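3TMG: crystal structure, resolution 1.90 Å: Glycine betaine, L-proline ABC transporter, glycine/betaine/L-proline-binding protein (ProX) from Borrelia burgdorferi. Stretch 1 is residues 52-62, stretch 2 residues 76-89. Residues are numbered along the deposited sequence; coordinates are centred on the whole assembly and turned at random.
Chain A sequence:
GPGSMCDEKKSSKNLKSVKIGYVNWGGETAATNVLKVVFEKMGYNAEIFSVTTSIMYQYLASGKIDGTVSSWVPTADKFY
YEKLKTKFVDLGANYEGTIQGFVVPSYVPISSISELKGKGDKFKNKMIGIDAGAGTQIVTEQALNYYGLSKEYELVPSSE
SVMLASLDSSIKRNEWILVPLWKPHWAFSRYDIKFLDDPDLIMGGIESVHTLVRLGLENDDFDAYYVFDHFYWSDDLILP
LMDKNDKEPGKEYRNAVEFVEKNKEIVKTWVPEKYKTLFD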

ATOM      1  N   THR A  52     -11.849   4.405  -2.449  1.00 16.79           N
ATOM      2  CA  THR A  52     -11.453   4.224  -1.014  1.00 16.67           C
ATOM      3  C   THR A  52     -11.184   2.724  -0.732  1.00 15.74           C
ATOM      4  O   THR A  52     -11.611   1.850  -1.474  1.00 15.53           O
ATOM      5  CB  THR A  52     -12.525   4.756  -0.027  1.00 17.63           C
ATOM      6  OG1 THR A  52     -13.670   3.899  -0.105  1.00 18.36           O
ATOM      7  CG2 THR A  52     -12.948   6.227  -0.397  1.00 19.47           C
ATOM      8  N   THR A  53     -10.468   2.433   0.353  1.00 15.67           N
ATOM      9  CA  THR A  53     -10.274   1.046   0.782  1.00 15.47           C
ATOM     10  C   THR A  53     -11.596   0.263   0.913  1.00 16.68           C
ATOM     11  O   THR A  53     -11.685  -0.890   0.438  1.00 16.92           O
ATOM     12  CB  THR A  53      -9.472   0.987   2.101  1.00 15.57           C
ATOM     13  OG1 THR A  53      -8.305   1.795   1.973  1.00 14.53           O
ATOM     14  CG2 THR A  53      -8.973  -0.459   2.372  1.00 15.75           C
ATOM     15  N   SER A  54     -12.589   0.843   1.603  1.00 17.63           N
ATOM     16  CA  SER A  54     -13.898   0.222   1.776  1.00 18.97           C
ATOM     17  C   SER A  54     -14.520  -0.108   0.423  1.00 19.54           C
ATOM     18  O   SER A  54     -15.034  -1.203   0.230  1.00 20.15           O
ATOM     19  CB  SER A  54     -14.849   1.129   2.584  1.00 20.91           C
ATOM     20  OG  SER A  54     -16.161   0.542   2.695  1.00 22.40           O
ATOM     21  N   ILE A  55     -14.486   0.842  -0.512  1.00 19.23           N
ATOM     22  CA  ILE A  55     -15.135   0.624  -1.821  1.00 20.40           C
ATOM     23  C   ILE A  55     -14.397  -0.423  -2.656  1.00 19.25           C
ATOM     24  O   ILE A  55     -15.028  -1.259  -3.328  1.00 19.45           O
ATOM     25  CB  ILE A  55     -15.285   1.962  -2.588  1.00 21.42           C
ATOM     26  CG1 ILE A  55     -16.427   2.756  -1.951  1.00 23.19           C
ATOM     27  CG2 ILE A  55     -15.514   1.730  -4.075  1.00 21.84           C
ATOM     28  CD1 ILE A  55     -17.763   2.011  -1.879  1.00 26.02           C
ATOM     29  N   MET A  56     -13.063  -0.396  -2.586  1.00 17.45           N
ATOM     30  CA  MET A  56     -12.266  -1.414  -3.249  1.00 16.94           C
ATOM     31  C   MET A  56     -12.673  -2.822  -2.817  1.00 17.26           C
ATOM     32  O   MET A  56     -12.918  -3.672  -3.667  1.00 17.46           O
ATOM     33  CB  MET A  56     -10.768  -1.219  -2.970  1.00 15.29           C
ATOM     34  CG  MET A  56      -9.886  -2.259  -3.684  1.00 15.31           C
ATOM     35  SD  MET A  56      -8.136  -1.961  -3.262  1.00 14.72           S
ATOM     36  CE  MET A  56      -8.109  -2.462  -1.516  1.00 13.98           C
ATOM     37  N   TYR A  57     -12.741  -3.071  -1.505  1.00 17.65           N
ATOM     38  CA  TYR A  57     -13.182  -4.359  -0.981  1.00 19.55           C
ATOM     39  C   TYR A  57     -14.657  -4.687  -1.329  1.00 21.70           C
ATOM     40  O   TYR A  57     -14.984  -5.810  -1.753  1.00 22.46           O
ATOM     41  CB  TYR A  57     -12.960  -4.437   0.545  1.00 19.08           C
ATOM     42  CG  TYR A  57     -11.573  -4.828   0.914  1.00 18.45           C
ATOM     43  CD1 TYR A  57     -11.185  -6.176   0.908  1.00 18.73           C
ATOM     44  CD2 TYR A  57     -10.620  -3.869   1.266  1.00 17.69           C
ATOM     45  CE1 TYR A  57      -9.902  -6.547   1.258  1.00 17.92           C
ATOM     46  CE2 TYR A  57      -9.325  -4.238   1.605  1.00 16.89           C
ATOM     47  CZ  TYR A  57      -8.980  -5.588   1.580  1.00 17.57           C
ATOM     48  OH  TYR A  57      -7.707  -5.968   1.917  1.00 17.22           O
ATOM     49  N   GLN A  58     -15.531  -3.699  -1.205  1.00 23.82           N
ATOM     50  CA  GLN A  58     -16.953  -3.867  -1.609  1.00 25.71           C
ATOM     51  C   GLN A  58     -17.101  -4.341  -3.062  1.00 26.25           C
ATOM     52  O   GLN A  58     -17.858  -5.293  -3.386  1.00 27.54           O
ATOM     53  CB  GLN A  58     -17.690  -2.528  -1.483  1.00 27.81           C
ATOM     54  CG  GLN A  58     -17.998  -2.077  -0.068  1.00 30.43           C
ATOM     55  CD  GLN A  58     -19.294  -1.277   0.015  1.00 34.43           C
ATOM     56  OE1 GLN A  58     -19.743  -0.660  -0.965  1.00 35.02           O
ATOM     57  NE2 GLN A  58     -19.931  -1.320   1.191  1.00 36.63           N
ATOM     58  N   TYR A  59     -16.400  -3.657  -3.955  1.00 25.14           N
ATOM     59  CA  TYR A  59     -16.504  -3.905  -5.393  1.00 26.37           C
ATOM     60  C   TYR A  59     -15.939  -5.233  -5.833  1.00 25.85           C
ATOM     61  O   TYR A  59     -16.471  -5.873  -6.732  1.00 25.94           O
ATOM     62  CB  TYR A  59     -15.795  -2.809  -6.149  1.00 27.49           C
ATOM     63  CG  TYR A  59     -16.672  -1.643  -6.383  1.00 31.05           C
ATOM     64  CD1 TYR A  59     -17.927  -1.560  -5.781  1.00 32.02           C
ATOM     65  CD2 TYR A  59     -16.256  -0.613  -7.208  1.00 32.38           C
ATOM     66  CE1 TYR A  59     -18.752  -0.487  -6.016  1.00 36.52           C
ATOM     67  CE2 TYR A  59     -17.086   0.467  -7.447  1.00 35.68           C
ATOM     68  CZ  TYR A  59     -18.312   0.520  -6.845  1.00 35.86           C
ATOM     69  OH  TYR A  59     -19.095   1.594  -7.091  1.00 41.02           O
ATOM     70  N   LEU A  60     -14.866  -5.622  -5.171  1.00 24.36           N
ATOM     71  CA  LEU A  60     -14.276  -6.919  -5.333  1.00 24.19           C
ATOM     72  C   LEU A  60     -15.315  -7.987  -4.987  1.00 25.42           C
ATOM     73  O   LEU A  60     -15.512  -8.933  -5.767  1.00 25.98           O
ATOM     74  CB  LEU A  60     -13.053  -7.028  -4.435  1.00 23.38           C
ATOM     75  CG  LEU A  60     -12.314  -8.379  -4.439  1.00 24.06           C
ATOM     76  CD1 LEU A  60     -11.692  -8.656  -5.799  1.00 23.82           C
ATOM     77  CD2 LEU A  60     -11.272  -8.408  -3.316  1.00 23.14           C
ATOM     78  N   ALA A  61     -15.988  -7.817  -3.845  1.00 25.94           N
ATOM     79  CA  ALA A  61     -16.968  -8.797  -3.336  1.00 27.04           C
ATOM     80  C   ALA A  61     -18.228  -8.899  -4.188  1.00 28.40           C
ATOM     81  O   ALA A  61     -18.843  -9.937  -4.268  1.00 28.13           O
ATOM     82  CB  ALA A  61     -17.324  -8.499  -1.884  1.00 27.88           C
ATOM     83  N   SER A  62     -18.601  -7.816  -4.853  1.00 28.41           N
ATOM     84  CA  SER A  62     -19.743  -7.879  -5.759  1.00 29.73           C
ATOM     85  C   SER A  62     -19.306  -8.152  -7.193  1.00 29.33           C
ATOM     86  O   SER A  62     -20.142  -8.212  -8.062  1.00 30.24           O
ATOM     87  CB  SER A  62     -20.576  -6.604  -5.703  1.00 30.15           C
ATOM     88  OG  SER A  62     -19.745  -5.480  -5.886  1.00 28.95           O
ATOM     89  N   ALA A  76      -3.403  -4.893   8.681  1.00 14.01           N
ATOM     90  CA  ALA A  76      -3.864  -3.569   8.256  1.00 14.75           C
ATOM     91  C   ALA A  76      -5.308  -3.631   7.811  1.00 15.41           C
ATOM     92  O   ALA A  76      -6.120  -2.792   8.225  1.00 15.77           O
ATOM     93  CB  ALA A  76      -2.976  -2.995   7.159  1.00 13.80           C
ATOM     94  N   ASP A  77      -5.651  -4.614   6.973  1.00 15.57           N
ATOM     95  CA  ASP A  77      -6.989  -4.641   6.381  1.00 16.50           C
ATOM     96  C   ASP A  77      -7.989  -5.573   7.046  1.00 17.28           C
ATOM     97  O   ASP A  77      -9.027  -5.853   6.457  1.00 17.88           O
ATOM     98  CB  ASP A  77      -6.947  -4.960   4.870  1.00 16.56           C
ATOM     99  CG  ASP A  77      -6.278  -3.873   4.051  1.00 16.81           C
ATOM    100  OD1 ASP A  77      -5.830  -2.817   4.610  1.00 17.51           O
ATOM    101  OD2 ASP A  77      -6.159  -4.113   2.832  1.00 16.11           O
ATOM    102  N   LYS A  78      -7.698  -6.017   8.259  1.00 17.45           N
ATOM    103  CA  LYS A  78      -8.540  -6.985   8.967  1.00 19.52           C
ATOM    104  C   LYS A  78     -10.011  -6.574   8.944  1.00 21.41           C
ATOM    105  O   LYS A  78     -10.868  -7.378   8.613  1.00 21.90           O
ATOM    106  CB  LYS A  78      -8.063  -7.160  10.420  1.00 19.76           C
ATOM    107  N   PHE A  79     -10.269  -5.299   9.247  1.00 22.49           N
ATOM    108  CA  PHE A  79     -11.637  -4.789   9.380  1.00 24.82           C
ATOM    109  C   PHE A  79     -12.434  -5.098   8.108  1.00 25.58           C
ATOM    110  O   PHE A  79     -13.584  -5.549   8.205  1.00 28.44           O
ATOM    111  CB  PHE A  79     -11.594  -3.289   9.725  1.00 25.20           C
ATOM    112  CG  PHE A  79     -12.937  -2.609   9.720  1.00 27.19           C
ATOM    113  CD1 PHE A  79     -13.762  -2.666  10.850  1.00 29.05           C
ATOM    114  CD2 PHE A  79     -13.358  -1.890   8.603  1.00 27.22           C
ATOM    115  CE1 PHE A  79     -15.021  -2.035  10.847  1.00 31.15           C
ATOM    116  CE2 PHE A  79     -14.583  -1.244   8.591  1.00 29.72           C
ATOM    117  CZ  PHE A  79     -15.426  -1.324   9.719  1.00 31.46           C
ATOM    118  N   TYR A  80     -11.830  -4.905   6.925  1.00 23.50           N
ATOM    119  CA  TYR A  80     -12.525  -5.193   5.654  1.00 24.24           C
ATOM    120  C   TYR A  80     -12.515  -6.658   5.212  1.00 24.63           C
ATOM    121  O   TYR A  80     -13.506  -7.182   4.713  1.00 25.70           O
ATOM    122  CB  TYR A  80     -11.935  -4.336   4.525  1.00 22.20           C
ATOM    123  CG  TYR A  80     -11.989  -2.859   4.820  1.00 21.96           C
ATOM    124  CD1 TYR A  80     -13.217  -2.146   4.814  1.00 22.12           C
ATOM    125  CD2 TYR A  80     -10.818  -2.162   5.161  1.00 20.51           C
ATOM    126  CE1 TYR A  80     -13.238  -0.790   5.105  1.00 21.98           C
ATOM    127  CE2 TYR A  80     -10.841  -0.804   5.446  1.00 19.80           C
ATOM    128  CZ  TYR A  80     -12.050  -0.121   5.385  1.00 21.80           C
ATOM    129  OH  TYR A  80     -12.058   1.240   5.668  1.00 22.39           O
ATOM    130  N   TYR A  81     -11.372  -7.305   5.384  1.00 24.28           N
ATOM    131  CA  TYR A  81     -11.119  -8.635   4.825  1.00 25.05           C
ATOM    132  C   TYR A  81     -11.948  -9.710   5.537  1.00 26.99           C
ATOM    133  O   TYR A  81     -12.569 -10.560   4.901  1.00 28.40           O
ATOM    134  CB  TYR A  81      -9.614  -8.899   4.968  1.00 22.80           C
ATOM    135  CG  TYR A  81      -9.124 -10.195   4.405  1.00 22.77           C
ATOM    136  CD1 TYR A  81      -9.377 -11.407   5.071  1.00 24.18           C
ATOM    137  CD2 TYR A  81      -8.361 -10.225   3.222  1.00 21.75           C
ATOM    138  CE1 TYR A  81      -8.951 -12.617   4.552  1.00 24.40           C
ATOM    139  CE2 TYR A  81      -7.916 -11.449   2.719  1.00 22.28           C
ATOM    140  CZ  TYR A  81      -8.203 -12.623   3.386  1.00 22.91           C
ATOM    141  OH  TYR A  81      -7.776 -13.860   2.918  1.00 23.84           O
ATOM    142  N   GLU A  82     -11.942  -9.682   6.865  1.00 29.71           N
ATOM    143  CA  GLU A  82     -12.712 -10.632   7.670  1.00 32.55           C
ATOM    144  C   GLU A  82     -14.188 -10.603   7.331  1.00 33.85           C
ATOM    145  O   GLU A  82     -14.846 -11.640   7.345  1.00 34.57           O
ATOM    146  CB  GLU A  82     -12.544 -10.333   9.149  1.00 35.95           C
ATOM    147  CG  GLU A  82     -11.179 -10.724   9.694  1.00 40.63           C
ATOM    148  CD  GLU A  82     -11.103 -12.206   9.966  1.00 46.65           C
ATOM    149  OE1 GLU A  82     -11.593 -12.988   9.114  1.00 46.82           O
ATOM    150  OE2 GLU A  82     -10.569 -12.577  11.039  1.00 51.24           O
ATOM    151  N   LYS A  83     -14.700  -9.412   7.042  1.00 32.59           N
ATOM    152  CA  LYS A  83     -16.108  -9.239   6.745  1.00 35.09           C
ATOM    153  C   LYS A  83     -16.512  -9.838   5.396  1.00 34.51           C
ATOM    154  O   LYS A  83     -17.662 -10.185   5.223  1.00 34.44           O
ATOM    155  CB  LYS A  83     -16.481  -7.755   6.807  1.00 36.01           C
ATOM    156  CG  LYS A  83     -16.749  -7.282   8.228  1.00 38.94           C
ATOM    157  CD  LYS A  83     -16.778  -5.768   8.332  1.00 40.10           C
ATOM    158  CE  LYS A  83     -16.427  -5.311   9.761  1.00 42.94           C
ATOM    159  NZ  LYS A  83     -15.168  -5.922  10.313  1.00 40.87           N
ATOM    160  N   LEU A  84     -15.568  -9.959   4.452  1.00 31.82           N
ATOM    161  CA  LEU A  84     -15.920 -10.206   3.050  1.00 32.16           C
ATOM    162  C   LEU A  84     -15.205 -11.399   2.418  1.00 31.82           C
ATOM    163  O   LEU A  84     -15.430 -11.716   1.244  1.00 30.41           O
ATOM    164  CB  LEU A  84     -15.681  -8.938   2.201  1.00 31.39           C
ATOM    165  CG  LEU A  84     -16.565  -7.717   2.500  1.00 33.01           C
ATOM    166  CD1 LEU A  84     -15.993  -6.461   1.838  1.00 31.86           C
ATOM    167  CD2 LEU A  84     -17.995  -7.961   2.042  1.00 33.12           C
ATOM    168  N   LYS A  85     -14.389 -12.091   3.208  1.00 32.07           N
ATOM    169  CA  LYS A  85     -13.510 -13.135   2.671  1.00 33.07           C
ATOM    170  C   LYS A  85     -14.255 -14.270   1.939  1.00 34.35           C
ATOM    171  O   LYS A  85     -13.672 -14.912   1.076  1.00 34.71           O
ATOM    172  CB  LYS A  85     -12.568 -13.687   3.755  1.00 33.72           C
ATOM    173  CG  LYS A  85     -13.252 -14.343   4.940  1.00 36.79           C
ATOM    174  CD  LYS A  85     -12.235 -14.728   6.011  1.00 38.48           C
ATOM    175  CE  LYS A  85     -12.843 -15.700   7.035  1.00 41.21           C
ATOM    176  NZ  LYS A  85     -12.188 -15.545   8.375  1.00 42.58           N
ATOM    177  N   THR A  86     -15.528 -14.490   2.247  1.00 34.27           N
ATOM    178  CA  THR A  86     -16.304 -15.511   1.519  1.00 35.24           C
ATOM    179  C   THR A  86     -16.713 -15.049   0.111  1.00 34.84           C
ATOM    180  O   THR A  86     -17.213 -15.833  -0.692  1.00 35.79           O
ATOM    181  CB  THR A  86     -17.521 -16.023   2.324  1.00 36.12           C
ATOM    182  OG1 THR A  86     -18.492 -14.981   2.477  1.00 34.94           O
ATOM    183  CG2 THR A  86     -17.059 -16.512   3.684  1.00 36.60           C
ATOM    184  N   LYS A  87     -16.470 -13.775  -0.195  1.00 33.61           N
ATOM    185  CA  LYS A  87     -16.885 -13.226  -1.478  1.00 33.11           C
ATOM    186  C   LYS A  87     -15.719 -12.879  -2.417  1.00 30.68           C
ATOM    187  O   LYS A  87     -15.934 -12.243  -3.433  1.00 30.62           O
ATOM    188  CB  LYS A  87     -17.761 -11.974  -1.284  1.00 34.97           C
ATOM    189  CG  LYS A  87     -19.006 -12.153  -0.435  1.00 38.60           C
ATOM    190  CD  LYS A  87     -20.144 -12.766  -1.232  1.00 42.68           C
ATOM    191  CE  LYS A  87     -21.470 -12.559  -0.503  1.00 47.42           C
ATOM    192  NZ  LYS A  87     -21.708 -11.118  -0.184  1.00 47.90           N
ATOM    193  N   PHE A  88     -14.501 -13.271  -2.089  1.00 27.52           N
ATOM    194  CA  PHE A  88     -13.392 -13.095  -3.023  1.00 25.86           C
ATOM    195  C   PHE A  88     -12.415 -14.264  -2.910  1.00 25.41           C
ATOM    196  O   PHE A  88     -12.559 -15.117  -2.013  1.00 25.91           O
ATOM    197  CB  PHE A  88     -12.694 -11.723  -2.819  1.00 24.45           C
ATOM    198  CG  PHE A  88     -12.190 -11.473  -1.410  1.00 23.77           C
ATOM    199  CD1 PHE A  88     -11.106 -12.180  -0.895  1.00 23.50           C
ATOM    200  CD2 PHE A  88     -12.764 -10.482  -0.625  1.00 24.31           C
ATOM    201  CE1 PHE A  88     -10.643 -11.957   0.412  1.00 24.01           C
ATOM    202  CE2 PHE A  88     -12.291 -10.216   0.671  1.00 24.70           C
ATOM    203  CZ  PHE A  88     -11.221 -10.955   1.198  1.00 23.61           C
ATOM    204  N   VAL A  89     -11.452 -14.340  -3.820  1.00 24.08           N
ATOM    205  CA  VAL A  89     -10.430 -15.402  -3.741  1.00 24.02           C
ATOM    206  C   VAL A  89      -9.081 -14.760  -3.434  1.00 21.81           C
ATOM    207  O   VAL A  89      -8.656 -13.869  -4.158  1.00 20.99           O
ATOM    208  CB  VAL A  89     -10.275 -16.203  -5.059  1.00 25.18           C
ATOM    209  CG1 VAL A  89      -9.334 -17.378  -4.831  1.00 25.97           C
ATOM    210  CG2 VAL A  89     -11.618 -16.733  -5.546  1.00 27.47           C
TER
HETATM  211  O   HOH W   1     -12.199   3.259   3.292  1.00 24.06           O
HETATM  212  O   HOH W   2     -16.367 -11.526  -5.938  1.00 23.26           O

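How does Y57 come to sit at the centre of this contact? The helix that holds Y57 and the one that begins at K78 run nearly parallel, 16° apart, with axes 10.1 Å from each other at closest approach, room enough for a layer of large side chains. Y57 points its CA-to-CB bond toward the other stretch, and with chi1 at m (-83°) its ring reaches across to D77. There its hydroxyl donates a short hydrogen bond, Y57 OH to D77 OD2 at 2.6 Å. D77, at the N-cap position, makes no capping bond with its side chain; its m rotamer instead brings the carboxylate to the edge of the tyrosine ring.

What packs against the rings of Y57 and Y80? Y80 CB lies over one face of the Y57 ring, 3.8 Å from its centroid in a CH-pi contact. The Y80 side chain, also m, carries its own ring on toward T53 and S54. The two ring planes are near parallel, at 10°, but slid apart, so they barely overlap. T53 CG2 comes within 3.6 Å of Y80 CE2, while S54 N sits over one face of the Y80 ring. Water 1 links S54 and Y80, accepting from S54 N at 3.0 Å and donating to Y80 OH at 3.1 Å.

How is the far end of the contact closed? L84, in an m,t rotamer, spreads its methyls along the first helix: CD1 is 3.9 Å from Y57 CB and CD2 4.0 Å from A61 CB. The backbones come close here: A61 CA and K87 CA are 4.8 Å apart, and A61 CB is 3.6 Å from K87 CB. K87 starts toward the helix, but its end leads away. F88 takes chi1 p, placing CE2 near the edge of the Y57 ring, 4.2 Å from Y57 CD1, while its CB meets L60 CD2 at 3.6 Å.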